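Oxidoreductase, NAD-binding/iron-sulfur cluster-binding protein (Nitratireductor pacificus pht-3B, PDB 6ZXU) probably catalyses the reductive dehalogenation of organohalides, using a bound cobalamin and two [4Fe-4S] clusters. Local coordinates at residues R86-P91 with I179-S184; S184-W189 with H341-G346; Y288-I293 with L506-G511; G511-S516 with P596-D601. One frame throughout, in Å; residues are numbered along the deposited sequence.

Interaction 1 (R86-P91 with I179-S184)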
loop_
_atom_site.group_PDB
_atom_site.type_symbol
_atom_site.label_atom_id
_atom_site.label_comp_id
_atom_site.label_asym_id
_atom_site.label_seq_id
_atom_site.Cartn_x
_atom_site.Cartn_y
_atom_site.Cartn_z
ATOM N N ARG A 86 11.098 18.385 4.889
ATOM C CA ARG A 86 11.308 18.582 6.334
ATOM C C ARG A 86 11.852 17.346 7.004
ATOM O O ARG A 86 12.358 17.409 8.117
ATOM C CB ARG A 86 9.966 18.990 7.017
ATOM C CG ARG A 86 9.315 20.129 6.213
ATOM C CD ARG A 86 8.257 20.970 6.879
ATOM N NE ARG A 86 7.247 20.232 7.631
ATOM C CZ ARG A 86 7.217 20.083 8.960
ATOM N NH1 ARG A 86 6.193 19.417 9.524
ATOM N NH2 ARG A 86 8.200 20.579 9.731
ATOM N N PHE A 87 11.758 16.193 6.368
ATOM C CA PHE A 87 12.184 14.974 7.049
ATOM C C PHE A 87 13.425 14.289 6.376
ATOM O O PHE A 87 13.742 13.121 6.692
ATOM C CB PHE A 87 10.991 13.979 7.131
ATOM C CG PHE A 87 9.724 14.620 7.654
ATOM C CD1 PHE A 87 9.684 15.065 8.973
ATOM C CD2 PHE A 87 8.659 14.867 6.836
ATOM C CE1 PHE A 87 8.595 15.757 9.460
ATOM C CE2 PHE A 87 7.552 15.509 7.334
ATOM C CZ PHE A 87 7.514 15.948 8.637
ATOM N N LEU A 88 14.096 15.010 5.496
ATOM C CA LEU A 88 15.350 14.554 4.891
ATOM C C LEU A 88 16.484 14.551 5.901
ATOM O O LEU A 88 17.463 13.797 5.779
ATOM C CB LEU A 88 15.710 15.431 3.722
ATOM C CG LEU A 88 14.774 15.444 2.584
ATOM C CD1 LEU A 88 15.169 16.490 1.561
ATOM C CD2 LEU A 88 14.633 14.104 1.870
ATOM N N ASP A 89 16.341 15.310 6.982
ATOM C CA ASP A 89 17.232 15.106 8.141
ATOM C C ASP A 89 16.424 15.122 9.424
ATOM O O ASP A 89 15.245 15.425 9.420
ATOM C CB ASP A 89 18.249 16.219 8.231
ATOM C CG ASP A 89 19.655 15.727 8.821
ATOM O OD1 ASP A 89 19.722 14.664 9.575
ATOM O OD2 ASP A 89 20.672 16.468 8.499
ATOM N N GLY A 90 17.040 14.700 10.489
ATOM C CA GLY A 90 16.344 14.509 11.733
ATOM C C GLY A 90 17.267 14.023 12.839
ATOM O O GLY A 90 18.458 13.781 12.662
ATOM N N PRO A 91 16.683 13.794 14.005
ATOM C CA PRO A 91 17.446 13.179 15.083
ATOM C C PRO A 91 17.968 11.763 14.796
ATOM O O PRO A 91 17.282 10.927 14.148
ATOM C CB PRO A 91 16.423 13.107 16.244
ATOM C CG PRO A 91 15.081 13.071 15.586
ATOM C CD PRO A 91 15.241 13.886 14.299
ATOM N N ILE A 179 10.713 8.794 -0.620
ATOM C CA ILE A 179 11.591 7.640 -0.417
ATOM C C ILE A 179 12.873 8.045 0.318
ATOM O O ILE A 179 13.284 7.405 1.267
ATOM C CB ILE A 179 11.931 6.943 -1.769
ATOM C CG1 ILE A 179 10.640 6.428 -2.387
ATOM C CG2 ILE A 179 12.974 5.864 -1.548
ATOM C CD1 ILE A 179 10.811 5.838 -3.760
ATOM N N ALA A 180 13.493 9.153 -0.082
ATOM C CA ALA A 180 14.746 9.616 0.603
ATOM C C ALA A 180 14.551 9.949 2.071
ATOM O O ALA A 180 15.409 9.667 2.891
ATOM C CB ALA A 180 15.316 10.822 -0.133
ATOM N N ALA A 181 13.399 10.546 2.412
ATOM C CA ALA A 181 13.037 10.877 3.789
ATOM C C ALA A 181 12.817 9.641 4.611
ATOM O O ALA A 181 13.319 9.564 5.736
ATOM C CB ALA A 181 11.773 11.730 3.828
ATOM N N ILE A 182 12.203 8.610 4.021
ATOM C CA ILE A 182 11.910 7.399 4.770
ATOM C C ILE A 182 13.213 6.634 5.012
ATOM O O ILE A 182 13.462 6.167 6.104
ATOM C CB ILE A 182 10.864 6.542 4.036
ATOM C CG1 ILE A 182 9.524 7.225 4.056
ATOM C CG2 ILE A 182 10.781 5.207 4.734
ATOM C CD1 ILE A 182 8.536 6.600 3.077
ATOM N N LEU A 183 14.032 6.514 3.967
ATOM C CA LEU A 183 15.218 5.747 4.055
ATOM C C LEU A 183 16.281 6.385 4.940
ATOM O O LEU A 183 16.930 5.695 5.697
ATOM C CB LEU A 183 15.784 5.423 2.697
ATOM C CG LEU A 183 14.991 4.412 1.805
ATOM C CD1 LEU A 183 15.674 4.278 0.483
ATOM C CD2 LEU A 183 14.869 3.076 2.516
ATOM N N SER A 184 16.449 7.690 4.829
ATOM C CA SER A 184 17.334 8.417 5.736
ATOM C C SER A 184 16.883 8.313 7.149
ATOM O O SER A 184 17.693 8.051 8.060
ATOM C CB SER A 184 17.492 9.857 5.291
ATOM O OG SER A 184 16.329 10.623 5.432
#
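L88 lays its CD2 methyl against the small side chains of helix 168-190: CD2 is 3.9 Å from A180 CB and 4.2 Å from A181 CB. A second apolar touch lies one residue back, where F87 CB stands 4.1 Å from A181 CB. F87 CG is anti to the carbonyl carbon (chi1 -49°), and the ring leads away from the helix. With only CB on the helix side at A180 and A181, loop and helix backbones come close, L88 CA and A181 CA being 4.5 Å apart.

The polar part centres on S184. Its OG sits between the backbone N and the carbonyl carbon (chi1 69°), within bonding distance of A180 O (2.9 Å) and A181 O (3.2 Å), and which of them takes the single proton is not settled. L88 O approaches the same OG at 3.4 Å, a weak hydrogen bond. The guanidinium of R188, one turn further along the helix, donates to both F87 O and L88 O.

L88 also bonds through its backbone to G196 and touches R195 and F198, which wedges the 86-91 loop between helix 168-190 and strand 194-198, while F87 leans on P349 and N353 of helix 342-354.

Interaction 2 (S184-W189 with H341-G346)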
loop_
_atom_site.group_PDB
_atom_site.type_symbol
_atom_site.label_atom_id
_atom_site.label_comp_id
_atom_site.label_asym_id
_atom_site.label_seq_id
_atom_site.Cartn_x
_atom_site.Cartn_y
_atom_site.Cartn_z
ATOM N N SER A 184 16.449 7.690 4.829
ATOM C CA SER A 184 17.334 8.417 5.736
ATOM C C SER A 184 16.883 8.313 7.149
ATOM O O SER A 184 17.693 8.051 8.060
ATOM C CB SER A 184 17.492 9.857 5.291
ATOM O OG SER A 184 16.329 10.623 5.432
ATOM N N GLY A 185 15.563 8.407 7.381
ATOM C CA GLY A 185 15.075 8.219 8.728
ATOM C C GLY A 185 15.248 6.859 9.275
ATOM O O GLY A 185 15.500 6.687 10.458
ATOM N N TYR A 186 15.115 5.851 8.420
ATOM C CA TYR A 186 15.386 4.446 8.803
ATOM C C TYR A 186 16.834 4.254 9.271
ATOM O O TYR A 186 17.077 3.629 10.315
ATOM C CB TYR A 186 15.150 3.517 7.574
ATOM C CG TYR A 186 15.688 2.144 7.649
ATOM C CD1 TYR A 186 15.331 1.299 8.678
ATOM C CD2 TYR A 186 16.519 1.645 6.661
ATOM C CE1 TYR A 186 15.795 0.003 8.742
ATOM C CE2 TYR A 186 16.987 0.312 6.677
ATOM C CZ TYR A 186 16.625 -0.512 7.697
ATOM O OH TYR A 186 17.113 -1.800 7.751
ATOM N N VAL A 187 17.803 4.812 8.516
ATOM C CA VAL A 187 19.243 4.672 8.912
ATOM C C VAL A 187 19.508 5.474 10.223
ATOM O O VAL A 187 20.207 4.993 11.105
ATOM C CB VAL A 187 20.154 5.133 7.772
ATOM C CG1 VAL A 187 21.616 5.193 8.175
ATOM C CG2 VAL A 187 20.008 4.216 6.564
ATOM N N ARG A 188 18.899 6.643 10.354
ATOM C CA ARG A 188 18.986 7.452 11.592
ATOM C C ARG A 188 18.444 6.719 12.807
ATOM O O ARG A 188 19.021 6.761 13.885
ATOM C CB ARG A 188 18.318 8.783 11.422
ATOM C CG ARG A 188 19.083 9.753 10.550
ATOM C CD ARG A 188 18.525 11.155 10.640
ATOM N NE ARG A 188 17.101 11.263 10.198
ATOM C CZ ARG A 188 16.686 11.571 8.993
ATOM N NH1 ARG A 188 17.533 11.739 7.942
ATOM N NH2 ARG A 188 15.381 11.645 8.755
ATOM N N TRP A 189 17.379 5.952 12.637
ATOM C CA TRP A 189 16.857 5.139 13.733
ATOM C C TRP A 189 17.679 3.927 14.094
ATOM O O TRP A 189 17.580 3.393 15.207
ATOM C CB TRP A 189 15.424 4.706 13.432
ATOM C CG TRP A 189 14.405 5.720 13.848
ATOM C CD1 TRP A 189 13.741 6.651 13.062
ATOM C CD2 TRP A 189 13.975 5.943 15.185
ATOM N NE1 TRP A 189 12.894 7.402 13.843
ATOM C CE2 TRP A 189 13.000 6.990 15.148
ATOM C CE3 TRP A 189 14.298 5.340 16.429
ATOM C CZ2 TRP A 189 12.371 7.478 16.305
ATOM C CZ3 TRP A 189 13.646 5.830 17.612
ATOM C CH2 TRP A 189 12.697 6.884 17.521
ATOM N N HIS A 341 9.529 -1.323 14.450
ATOM C CA HIS A 341 10.651 -1.520 13.547
ATOM C C HIS A 341 11.134 -0.186 13.012
ATOM O O HIS A 341 10.327 0.702 12.752
ATOM C CB HIS A 341 10.227 -2.440 12.408
ATOM C CG HIS A 341 11.360 -2.885 11.551
ATOM N ND1 HIS A 341 11.941 -2.068 10.607
ATOM C CD2 HIS A 341 12.005 -4.061 11.480
ATOM C CE1 HIS A 341 12.892 -2.733 9.970
ATOM N NE2 HIS A 341 12.965 -3.939 10.507
ATOM N N PRO A 342 12.465 0.008 12.877
ATOM C CA PRO A 342 13.006 1.325 12.406
ATOM C C PRO A 342 12.517 1.828 11.060
ATOM O O PRO A 342 12.471 3.042 10.838
ATOM C CB PRO A 342 14.511 1.050 12.297
ATOM C CG PRO A 342 14.775 0.056 13.358
ATOM C CD PRO A 342 13.569 -0.856 13.373
ATOM N N LEU A 343 12.175 0.933 10.148
ATOM C CA LEU A 343 11.638 1.335 8.871
ATOM C C LEU A 343 10.283 1.997 8.982
ATOM O O LEU A 343 10.041 3.052 8.381
ATOM C CB LEU A 343 11.579 0.129 7.908
ATOM C CG LEU A 343 11.137 0.443 6.486
ATOM C CD1 LEU A 343 12.039 1.444 5.766
ATOM C CD2 LEU A 343 11.050 -0.831 5.647
ATOM N N ALA A 344 9.387 1.385 9.753
ATOM C CA ALA A 344 8.108 2.017 10.052
ATOM C C ALA A 344 8.276 3.390 10.770
ATOM O O ALA A 344 7.620 4.365 10.436
ATOM C CB ALA A 344 7.290 1.086 10.925
ATOM N N LEU A 345 9.178 3.458 11.724
ATOM C CA LEU A 345 9.519 4.746 12.352
ATOM C C LEU A 345 10.006 5.784 11.340
ATOM O O LEU A 345 9.732 6.976 11.497
ATOM C CB LEU A 345 10.565 4.574 13.477
ATOM C CG LEU A 345 9.978 3.921 14.732
ATOM C CD1 LEU A 345 11.029 3.392 15.654
ATOM C CD2 LEU A 345 9.149 4.960 15.498
ATOM N N GLY A 346 10.668 5.370 10.276
ATOM C CA GLY A 346 11.058 6.326 9.188
ATOM C C GLY A 346 9.871 6.872 8.481
ATOM O O GLY A 346 9.924 7.962 7.909
HETATM O O HOH W 1 10.095 8.425 13.533
#
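G185 and G346 mark a close helix-helix crossing, where helix 168-190 meets the first turns of helix 342-354. The short segments have axes 7.5 Å apart with N-to-C directions at 132°, and G185 CA lies 4.5 Å from G346 CA. Neither glycine has a side chain to hold the backbones apart, which is consistent with so short an axial distance.

Two aromatic residues flank this point. Y186, with CG anti to the backbone N (chi1 165°), presents one ring edge to P342, whose CB is 3.7 Å from Y186 CD1; the same CD1 is 4.0 Å from L343 CB. The phenol oxygen is bonded beyond the contact, to N109 OD1 of helix 103-116. W189 offers a face instead: L345 CB stands 3.7 Å from the centroid of its five-membered ring, a CH-pi contact only 10° off the ring normal, and L345 CD1 covers the same indole nearer its rim. A water accepts from W189 NE1 at 3.0 Å and also meets L345 O, at a doubtfully short distance.

H341, the N-cap of helix 342-354, accepts from L343 N through ND1 at 3.0 Å, while its NE2 bonds to F642 O. Glycine against glycine, with larger side chains filling the flanks, is typical of closely packed helix pairs, here joined to a side-chain-capped helix start.

Interaction 3 (Y288-I293 with L506-G511)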
loop_
_atom_site.group_PDB
_atom_site.type_symbol
_atom_site.label_atom_id
_atom_site.label_comp_id
_atom_site.label_asym_id
_atom_site.label_seq_id
_atom_site.Cartn_x
_atom_site.Cartn_y
_atom_site.Cartn_z
ATOM N N TYR A 288 -4.446 -3.796 -14.317
ATOM C CA TYR A 288 -5.078 -5.098 -14.256
ATOM C C TYR A 288 -6.395 -5.023 -15.038
ATOM O O TYR A 288 -7.083 -3.997 -15.003
ATOM C CB TYR A 288 -5.343 -5.503 -12.814
ATOM C CG TYR A 288 -4.081 -5.803 -12.006
ATOM C CD1 TYR A 288 -3.495 -7.025 -12.051
ATOM C CD2 TYR A 288 -3.480 -4.806 -11.212
ATOM C CE1 TYR A 288 -2.318 -7.281 -11.337
ATOM C CE2 TYR A 288 -2.331 -5.047 -10.508
ATOM C CZ TYR A 288 -1.761 -6.298 -10.560
ATOM O OH TYR A 288 -0.620 -6.568 -9.811
ATOM N N PRO A 289 -6.770 -6.109 -15.705
ATOM C CA PRO A 289 -7.955 -6.118 -16.542
ATOM C C PRO A 289 -9.322 -6.231 -15.823
ATOM O O PRO A 289 -10.092 -7.169 -16.026
ATOM C CB PRO A 289 -7.697 -7.327 -17.444
ATOM C CG PRO A 289 -6.941 -8.266 -16.604
ATOM C CD PRO A 289 -6.082 -7.416 -15.737
ATOM N N MET A 290 -9.616 -5.229 -15.023
ATOM C CA MET A 290 -10.856 -5.167 -14.292
ATOM C C MET A 290 -12.072 -5.089 -15.203
ATOM O O MET A 290 -13.153 -5.415 -14.798
ATOM C CB MET A 290 -10.848 -3.950 -13.355
ATOM C CG MET A 290 -9.999 -4.097 -12.088
ATOM S SD MET A 290 -10.485 -5.479 -10.962
ATOM C CE MET A 290 -11.985 -4.872 -10.232
ATOM N N GLU A 291 -11.896 -4.646 -16.453
ATOM C CA GLU A 291 -13.004 -4.621 -17.416
ATOM C C GLU A 291 -13.497 -5.983 -17.807
ATOM O O GLU A 291 -14.505 -6.074 -18.429
ATOM C CB GLU A 291 -12.591 -3.850 -18.661
ATOM C CG GLU A 291 -11.575 -4.532 -19.559
ATOM C CD GLU A 291 -10.121 -4.339 -19.164
ATOM O OE1 GLU A 291 -9.798 -3.679 -18.111
ATOM O OE2 GLU A 291 -9.291 -4.919 -19.900
ATOM N N THR A 292 -12.796 -7.051 -17.439
ATOM C CA THR A 292 -13.210 -8.419 -17.748
ATOM C C THR A 292 -13.986 -9.076 -16.640
ATOM O O THR A 292 -14.369 -10.224 -16.792
ATOM C CB THR A 292 -11.988 -9.350 -18.056
ATOM O OG1 THR A 292 -11.168 -9.571 -16.884
ATOM C CG2 THR A 292 -11.135 -8.736 -19.174
ATOM N N ILE A 293 -14.154 -8.394 -15.493
ATOM C CA ILE A 293 -14.865 -8.984 -14.379
ATOM C C ILE A 293 -16.348 -8.642 -14.543
ATOM O O ILE A 293 -16.652 -7.493 -14.868
ATOM C CB ILE A 293 -14.272 -8.445 -13.049
ATOM C CG1 ILE A 293 -12.769 -8.743 -12.964
ATOM C CG2 ILE A 293 -14.999 -8.982 -11.816
ATOM C CD1 ILE A 293 -12.406 -10.207 -12.892
ATOM N N LEU A 506 -11.709 -8.742 -0.890
ATOM C CA LEU A 506 -10.785 -9.450 -1.702
ATOM C C LEU A 506 -10.986 -9.090 -3.191
ATOM O O LEU A 506 -12.070 -9.114 -3.725
ATOM C CB LEU A 506 -10.944 -10.952 -1.441
ATOM C CG LEU A 506 -9.924 -11.955 -1.953
ATOM C CD1 LEU A 506 -9.950 -13.150 -1.092
ATOM C CD2 LEU A 506 -10.133 -12.351 -3.420
ATOM N N ASN A 507 -9.885 -8.742 -3.842
ATOM C CA ASN A 507 -9.815 -8.310 -5.232
ATOM C C ASN A 507 -9.403 -9.497 -6.102
ATOM O O ASN A 507 -8.602 -10.329 -5.690
ATOM C CB ASN A 507 -8.762 -7.161 -5.361
ATOM C CG ASN A 507 -8.509 -6.741 -6.763
ATOM O OD1 ASN A 507 -7.714 -7.298 -7.477
ATOM N ND2 ASN A 507 -9.254 -5.728 -7.202
ATOM N N PRO A 508 -9.965 -9.636 -7.325
ATOM C CA PRO A 508 -9.672 -10.839 -8.082
ATOM C C PRO A 508 -8.231 -10.933 -8.626
ATOM O O PRO A 508 -7.797 -12.012 -9.046
ATOM C CB PRO A 508 -10.719 -10.807 -9.187
ATOM C CG PRO A 508 -11.120 -9.391 -9.282
ATOM C CD PRO A 508 -11.031 -8.831 -7.906
ATOM N N PHE A 509 -7.464 -9.864 -8.593
ATOM C CA PHE A 509 -6.110 -9.889 -9.144
ATOM C C PHE A 509 -5.051 -9.836 -8.032
ATOM O O PHE A 509 -4.021 -10.458 -8.212
ATOM C CB PHE A 509 -5.890 -8.737 -10.133
ATOM C CG PHE A 509 -6.805 -8.812 -11.319
ATOM C CD1 PHE A 509 -6.569 -9.728 -12.302
ATOM C CD2 PHE A 509 -7.970 -8.076 -11.382
ATOM C CE1 PHE A 509 -7.442 -9.863 -13.365
ATOM C CE2 PHE A 509 -8.829 -8.152 -12.467
ATOM C CZ PHE A 509 -8.602 -9.052 -13.449
ATOM N N ILE A 510 -5.220 -9.056 -6.971
ATOM C CA ILE A 510 -4.190 -8.951 -5.880
ATOM C C ILE A 510 -4.703 -9.613 -4.606
ATOM O O ILE A 510 -4.065 -9.509 -3.570
ATOM C CB ILE A 510 -3.706 -7.525 -5.649
ATOM C CG1 ILE A 510 -4.785 -6.629 -5.088
ATOM C CG2 ILE A 510 -3.140 -6.942 -6.916
ATOM C CD1 ILE A 510 -4.228 -5.331 -4.569
ATOM N N GLY A 511 -5.851 -10.331 -4.699
ATOM C CA GLY A 511 -6.340 -11.010 -3.546
ATOM C C GLY A 511 -6.651 -10.075 -2.421
ATOM O O GLY A 511 -7.147 -8.962 -2.624
#
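F509 projects its ring into the turn formed by 288-293, and different residues meet its face and its edge. Over one face lie Y288 CB and P289 CD, the latter 4.0 Å from the ring centroid in a CH-pi contact. At the edge is M290 SD, in the plane of the ring and 3.5 Å from F509 CE2: a Met-aromatic contact, 87° off the ring normal. I293 comes tip to tip with the ring, its CD1 4.0 Å from F509 CZ, and also reaches P508 CG at 3.9 Å. The Y288 and F509 rings slide past each other with planes at 29°, so they barely overlap; the closer touch is Y288 CD1 to F509 CB, 3.5 Å. I510 CG2 packs against the phenol end of Y288.

A second shell fixes these groups. N507 has CG anti to the backbone N (chi1 174°); its OD1 accepts from F509 N at 2.8 Å, an Asx turn, and from I510 N at 3.1 Å, which completes an Asx motif. In 288-293, P289 centres an inverse gamma turn, and P289 O accepts from N and OG1 of T292. F394 of strand 394-399 packs against Y288, M290 and F509, and I531 against M290, I293 and P508. Segment 506-511 leads into the cobalamin-binding strand 514-521, L506 touches an iron-sulfur cluster, and the N507 side chain is about 7 Å from cobalamin.

No hydrogen bond joins the segments, so cohesion rests on apolar, CH-pi and Met-aromatic contacts; N507 OD1 and P289 O are satisfied within their own segments, and N507 ND2 by L495 O.

Interaction 4 (G511-S516 with P596-D601). With NA (sodium ion), chain G; SF4 (iron/sulfur cluster), chain D.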
loop_
_atom_site.group_PDB
_atom_site.type_symbol
_atom_site.label_atom_id
_atom_site.label_comp_id
_atom_site.label_asym_id
_atom_site.label_seq_id
_atom_site.Cartn_x
_atom_site.Cartn_y
_atom_site.Cartn_z
ATOM N N GLY A 511 -5.851 -10.331 -4.699
ATOM C CA GLY A 511 -6.340 -11.010 -3.546
ATOM C C GLY A 511 -6.651 -10.075 -2.421
ATOM O O GLY A 511 -7.147 -8.962 -2.624
ATOM N N PRO A 512 -6.372 -10.490 -1.189
ATOM C CA PRO A 512 -6.663 -9.634 -0.047
ATOM C C PRO A 512 -5.438 -8.765 0.372
ATOM O O PRO A 512 -5.462 -8.166 1.432
ATOM C CB PRO A 512 -6.946 -10.624 1.072
ATOM C CG PRO A 512 -6.048 -11.748 0.749
ATOM C CD PRO A 512 -5.941 -11.823 -0.778
ATOM N N ARG A 513 -4.488 -8.587 -0.557
ATOM C CA ARG A 513 -3.175 -8.001 -0.312
ATOM C C ARG A 513 -3.162 -6.492 -0.546
ATOM O O ARG A 513 -2.433 -5.994 -1.331
ATOM C CB ARG A 513 -2.177 -8.717 -1.209
ATOM C CG ARG A 513 -0.788 -8.645 -0.779
ATOM C CD ARG A 513 0.125 -9.303 -1.763
ATOM N NE ARG A 513 -0.080 -8.798 -3.094
ATOM C CZ ARG A 513 -0.444 -9.476 -4.141
ATOM N NH1 ARG A 513 -0.618 -10.767 -4.085
ATOM N NH2 ARG A 513 -0.558 -8.873 -5.309
ATOM N N SER A 514 -3.989 -5.756 0.112
ATOM C CA SER A 514 -4.166 -4.335 -0.228
ATOM C C SER A 514 -4.479 -3.490 0.981
ATOM O O SER A 514 -4.850 -4.050 2.069
ATOM C CB SER A 514 -5.344 -4.177 -1.184
ATOM O OG SER A 514 -6.499 -4.296 -0.441
ATOM N N LYS A 515 -4.107 -2.194 0.892
ATOM C CA LYS A 515 -4.647 -1.203 1.752
ATOM C C LYS A 515 -5.386 -0.245 0.833
ATOM O O LYS A 515 -4.996 -0.027 -0.274
ATOM C CB LYS A 515 -3.632 -0.433 2.648
ATOM C CG LYS A 515 -2.929 -1.245 3.742
ATOM C CD LYS A 515 -3.902 -1.641 4.864
ATOM C CE LYS A 515 -3.163 -2.049 6.054
ATOM N NZ LYS A 515 -4.098 -2.224 7.211
ATOM N N SER A 516 -6.527 0.229 1.316
ATOM C CA SER A 516 -7.308 1.200 0.595
ATOM C C SER A 516 -6.986 2.564 1.179
ATOM O O SER A 516 -6.636 2.721 2.325
ATOM C CB SER A 516 -8.805 0.924 0.733
ATOM O OG SER A 516 -9.166 0.888 2.091
ATOM N N PRO A 596 -5.324 -18.318 -0.797
ATOM C CA PRO A 596 -4.979 -18.790 -2.133
ATOM C C PRO A 596 -4.957 -17.716 -3.209
ATOM O O PRO A 596 -4.173 -17.819 -4.155
ATOM C CB PRO A 596 -6.064 -19.820 -2.454
ATOM C CG PRO A 596 -6.498 -20.281 -1.131
ATOM C CD PRO A 596 -6.436 -19.081 -0.233
ATOM N N TRP A 597 -5.756 -16.691 -3.088
ATOM C CA TRP A 597 -5.779 -15.578 -4.053
ATOM C C TRP A 597 -4.579 -14.643 -3.960
ATOM O O TRP A 597 -4.401 -13.783 -4.829
ATOM C CB TRP A 597 -7.043 -14.760 -3.907
ATOM C CG TRP A 597 -8.314 -15.522 -4.260
ATOM C CD1 TRP A 597 -9.008 -16.299 -3.439
ATOM C CD2 TRP A 597 -9.024 -15.490 -5.509
ATOM N NE1 TRP A 597 -10.134 -16.763 -4.062
ATOM C CE2 TRP A 597 -10.161 -16.318 -5.353
ATOM C CE3 TRP A 597 -8.846 -14.821 -6.736
ATOM C CZ2 TRP A 597 -11.098 -16.471 -6.328
ATOM C CZ3 TRP A 597 -9.772 -15.009 -7.727
ATOM C CH2 TRP A 597 -10.869 -15.862 -7.533
ATOM N N ASN A 598 -3.784 -14.788 -2.919
ATOM C CA ASN A 598 -2.534 -14.105 -2.823
ATOM C C ASN A 598 -1.511 -14.878 -3.627
ATOM O O ASN A 598 -0.987 -15.889 -3.155
ATOM C CB ASN A 598 -2.146 -13.908 -1.322
ATOM C CG ASN A 598 -0.714 -13.289 -1.162
ATOM O OD1 ASN A 598 -0.299 -12.416 -1.912
ATOM N ND2 ASN A 598 0.078 -13.890 -0.291
ATOM N N ARG A 599 -1.227 -14.440 -4.838
ATOM C CA ARG A 599 -0.363 -15.164 -5.760
ATOM C C ARG A 599 0.590 -14.271 -6.472
ATOM O O ARG A 599 0.363 -13.077 -6.583
ATOM C CB ARG A 599 -1.167 -15.749 -6.914
ATOM C CG ARG A 599 -2.228 -16.658 -6.496
ATOM C CD ARG A 599 -2.713 -17.440 -7.684
ATOM N NE ARG A 599 -3.466 -18.577 -7.186
ATOM C CZ ARG A 599 -4.778 -18.547 -7.066
ATOM N NH1 ARG A 599 -5.436 -17.469 -7.411
ATOM N NH2 ARG A 599 -5.416 -19.630 -6.596
ATOM N N GLU A 600 1.647 -14.901 -7.037
ATOM C CA GLU A 600 2.602 -14.188 -7.840
ATOM C C GLU A 600 1.961 -13.679 -9.151
ATOM O O GLU A 600 1.070 -14.312 -9.715
ATOM C CB GLU A 600 3.864 -15.074 -8.129
ATOM C CG GLU A 600 5.083 -14.199 -8.487
ATOM C CD GLU A 600 6.347 -14.989 -8.898
ATOM O OE1 GLU A 600 6.440 -16.187 -8.598
ATOM O OE2 GLU A 600 7.244 -14.392 -9.536
ATOM N N ASP A 601 2.478 -12.569 -9.669
ATOM C CA ASP A 601 1.993 -11.952 -10.960
ATOM C C ASP A 601 2.683 -12.593 -12.214
ATOM O O ASP A 601 3.454 -11.939 -12.925
ATOM C CB ASP A 601 2.201 -10.420 -10.869
ATOM C CG ASP A 601 1.607 -9.621 -12.055
ATOM O OD1 ASP A 601 0.521 -10.024 -12.619
ATOM O OD2 ASP A 601 2.275 -8.598 -12.421
HETATM NA NA NA G . -1.085 -17.941 -1.663
HETATM FE FE1 SF4 D . -10.135 -17.132 3.439
HETATM FE FE2 SF4 D . -9.907 -19.056 1.412
HETATM FE FE3 SF4 D . -9.045 -16.535 0.953
HETATM FE FE4 SF4 D . -11.733 -16.940 1.184
HETATM S S1 SF4 D . -10.281 -17.785 -0.354
HETATM S S2 SF4 D . -10.568 -15.353 2.142
HETATM S S3 SF4 D . -11.648 -18.552 2.748
HETATM S S4 SF4 D . -8.320 -18.036 2.466
HETATM O O HOH W 2 -2.280 -11.980 -6.073
HETATM O O HOH W 3 -1.632 -19.114 -3.585
HETATM O O HOH W 4 -1.803 -19.558 -0.234
HETATM O O HOH W 5 0.806 -17.458 -0.144
#
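R513 and N598 meet with their side chains crossing at about a right angle and their guanidinium and amide planes 56° apart. Despite that twist the bond between them is well formed: R513 NH1 donates to N598 OD1 at 2.7 Å, with an N-H...O angle of 168°, and the contact lies in the plane of the guanidinium and in that of the amide carbonyl. N598 has CG anti to its backbone N (chi1 174°), which carries the amide towards the arginine; its ND2 donates to K593 O. The other guanidinium nitrogens are also engaged, NE forming a salt bridge with D429. A water accepts from R513 NH1 at 2.9 Å and from R599 N, with W597 O also within its reach, bridging the two segments a second time.

The contact joins the turn leading into strand 514-521, an inner strand of a four-stranded antiparallel sheet, to the loop between helix 590-594 and helix 603-614, beside the iron-sulfur cluster. S514, K515 and S516 hydrogen-bond to cobalamin, whereas P596 and W597 line that cluster.

W597 turns its indole edge to it, CD1 lying 3.7 Å from S1 of the SF4, and P596 CD comes within 3.5 Å of S4. W597 O is 3.6 Å from G511 CA, so the backbones lie this close at a glycine, whose positive phi suits it. N598 O serves a different partner, binding the sodium ion at 2.5 Å, with C595 O and three waters as further ligands. The guanidinium of R599 has P596 O above the centre of one face, 3.0 Å from its plane.

Along the chain, interaction 1 closes first, returning the loop after helix 74-85 to helix 168-190. Interaction 2 opens from the same helix, sharing S184, and closes at helix 342-354; their centres are 9 Å apart. Interaction 3 starts at 288-293, inside the span of interaction 2, and ends at 506-511, so these two cross in sequence although their centres lie 34 Å apart on opposite sides of the chain's centre. Interaction 4 begins at the shared G511 and closes after helix 590-594, in contact with interaction 3. The first pair thus ties the loop after helix 74-85 and helix 342-354 to one helix, 168-190; the second joins the loop before strand 294-295 to the cobalamin-binding strand and the iron-sulfur region.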